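Local coordinates for protein racemase (Pseudovibrio sp. JE062, PDB 3MKC) that is a racemase by name, belonging by sequence to the mandelate racemase/muconate lactonizing enzyme family of the enolase superfamily, at residues Val156-Tyr161 with Arg196-Ile201. Residues are numbered along the deposited sequence; the frame is centred on the assembly and turned at random.
Sequences VAIKGY and RELRGI
Leu198 CD2 approaches the ring of Tyr161 obliquely; the closer touch is lower on the side chain, where Tyr161 CB lies 3.8 Å from Leu198 CD2. Beyond the ring, the hydroxyl is hydrogen-bonded to Leu144 O and Cys179 N, which ties its far end to the ends of strands 137-143 and 175-179. The other flat group, the Glu197 carboxylate, leads away from segment 156-161, the bend at chi2 (-56°) setting CD back, and the methylenes do the packing: Ile158 CD1 sits 3.8 Å from Glu197 CB and 3.9 Å from Glu197 CG. Ile158 works with both branches. With chi1 at -65°, CG2 stands anti to the backbone N and touches Ile201 CD1 at 4.0 Å, the two side chains crossing at a slant; Leu198 CD2 is looser, 4.5 Å from Ile158 CG2. No hydrogen bond bridges the segments; Ile201 also rests on Ala162 and Leu165. The short segments' axes run in the same direction, come within 10.3 Å and cross at -20°. Helices 154-170 and 188-202 both pack on Val178 of the intervening strand 175-179, which pairs in parallel with 137-143 and 207-211: neighbouring-helix packing of a TIM-barrel-like (beta/alpha) barrel, as in the enolase superfamily's C-terminal domain.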
loop_
_atom_site.group_PDB
_atom_site.type_symbol
_atom_site.label_atom_id
_atom_site.label_comp_id
_atom_site.label_asym_id
_atom_site.label_seq_id
_atom_site.Cartn_x
_atom_site.Cartn_y
_atom_site.Cartn_z
ATOM N N VAL A 156 0.217 16.977 24.193
ATOM C CA VAL A 156 1.128 17.231 23.085
ATOM C C VAL A 156 0.678 16.541 21.803
ATOM O O VAL A 156 0.728 17.122 20.720
ATOM C CB VAL A 156 2.551 16.760 23.428
ATOM C CG1 VAL A 156 3.461 16.899 22.205
ATOM C CG2 VAL A 156 3.097 17.572 24.598
ATOM N N ALA A 157 0.244 15.293 21.926
ATOM C CA ALA A 157 -0.211 14.544 20.766
ATOM C C ALA A 157 -1.419 15.229 20.134
ATOM O O ALA A 157 -1.475 15.424 18.921
ATOM C CB ALA A 157 -0.568 13.123 21.175
ATOM N N ILE A 158 -2.383 15.595 20.972
ATOM C CA ILE A 158 -3.598 16.245 20.504
ATOM C C ILE A 158 -3.305 17.564 19.799
ATOM O O ILE A 158 -3.728 17.773 18.662
ATOM C CB ILE A 158 -4.565 16.491 21.681
ATOM C CG1 ILE A 158 -5.035 15.142 22.236
ATOM C CG2 ILE A 158 -5.740 17.343 21.231
ATOM C CD1 ILE A 158 -5.905 15.243 23.470
ATOM N N LYS A 159 -2.580 18.451 20.472
ATOM C CA LYS A 159 -2.242 19.747 19.901
ATOM C C LYS A 159 -1.597 19.558 18.537
ATOM O O LYS A 159 -1.910 20.278 17.589
ATOM C CB LYS A 159 -1.296 20.503 20.833
ATOM N N GLY A 160 -0.703 18.577 18.440
ATOM C CA GLY A 160 -0.028 18.311 17.181
ATOM C C GLY A 160 -0.951 17.875 16.055
ATOM O O GLY A 160 -0.743 18.230 14.890
ATOM N N TYR A 161 -1.972 17.096 16.387
ATOM C CA TYR A 161 -2.909 16.625 15.378
ATOM C C TYR A 161 -3.900 17.699 14.937
ATOM O O TYR A 161 -4.256 17.780 13.761
ATOM C CB TYR A 161 -3.675 15.406 15.904
ATOM C CG TYR A 161 -3.140 14.086 15.402
ATOM C CD1 TYR A 161 -3.343 13.689 14.078
ATOM C CD2 TYR A 161 -2.406 13.246 16.236
ATOM C CE1 TYR A 161 -2.823 12.484 13.596
ATOM C CE2 TYR A 161 -1.883 12.042 15.767
ATOM C CZ TYR A 161 -2.095 11.671 14.446
ATOM O OH TYR A 161 -1.562 10.490 13.976
ATOM N N ARG A 196 -11.496 10.483 21.537
ATOM C CA ARG A 196 -12.694 11.290 21.690
ATOM C C ARG A 196 -12.367 12.749 21.411
ATOM O O ARG A 196 -13.174 13.479 20.826
ATOM C CB ARG A 196 -13.261 11.137 23.101
ATOM C CG ARG A 196 -14.045 9.858 23.291
ATOM C CD ARG A 196 -14.458 9.642 24.739
ATOM N NE ARG A 196 -15.322 8.476 24.853
ATOM C CZ ARG A 196 -16.501 8.380 24.252
ATOM N NH1 ARG A 196 -16.946 9.384 23.508
ATOM N NH2 ARG A 196 -17.230 7.278 24.374
ATOM N N GLU A 197 -11.176 13.174 21.821
ATOM C CA GLU A 197 -10.765 14.557 21.605
ATOM C C GLU A 197 -10.487 14.822 20.135
ATOM O O GLU A 197 -10.859 15.868 19.608
ATOM C CB GLU A 197 -9.524 14.889 22.439
ATOM C CG GLU A 197 -9.773 14.821 23.932
ATOM C CD GLU A 197 -10.911 15.725 24.371
ATOM O OE1 GLU A 197 -10.768 16.961 24.259
ATOM O OE2 GLU A 197 -11.951 15.197 24.823
ATOM N N LEU A 198 -9.841 13.870 19.471
ATOM C CA LEU A 198 -9.528 14.031 18.059
ATOM C C LEU A 198 -10.797 14.039 17.226
ATOM O O LEU A 198 -10.916 14.808 16.269
ATOM C CB LEU A 198 -8.595 12.913 17.589
ATOM C CG LEU A 198 -7.213 12.892 18.240
ATOM C CD1 LEU A 198 -6.350 11.820 17.591
ATOM C CD2 LEU A 198 -6.553 14.256 18.080
ATOM N N ARG A 199 -11.747 13.180 17.583
ATOM C CA ARG A 199 -13.011 13.121 16.865
ATOM C C ARG A 199 -13.775 14.419 17.114
ATOM O O ARG A 199 -14.488 14.909 16.239
ATOM C CB ARG A 199 -13.844 11.929 17.341
ATOM C CG ARG A 199 -15.275 11.925 16.814
ATOM C CD ARG A 199 -15.307 11.986 15.295
ATOM N NE ARG A 199 -15.695 10.716 14.693
ATOM C CZ ARG A 199 -15.794 10.510 13.385
ATOM N NH1 ARG A 199 -15.527 11.491 12.533
ATOM N NH2 ARG A 199 -16.172 9.323 12.926
ATOM N N GLY A 200 -13.619 14.966 18.315
ATOM C CA GLY A 200 -14.294 16.208 18.651
ATOM C C GLY A 200 -13.794 17.335 17.768
ATOM O O GLY A 200 -14.569 18.172 17.313
ATOM N N ILE A 201 -12.487 17.346 17.527
ATOM C CA ILE A 201 -11.850 18.354 16.686
ATOM C C ILE A 201 -12.243 18.167 15.224
ATOM O O ILE A 201 -12.656 19.109 14.552
ATOM C CB ILE A 201 -10.306 18.256 16.770
ATOM C CG1 ILE A 201 -9.842 18.543 18.194
ATOM C CG2 ILE A 201 -9.661 19.207 15.765
ATOM C CD1 ILE A 201 -8.350 18.355 18.399
#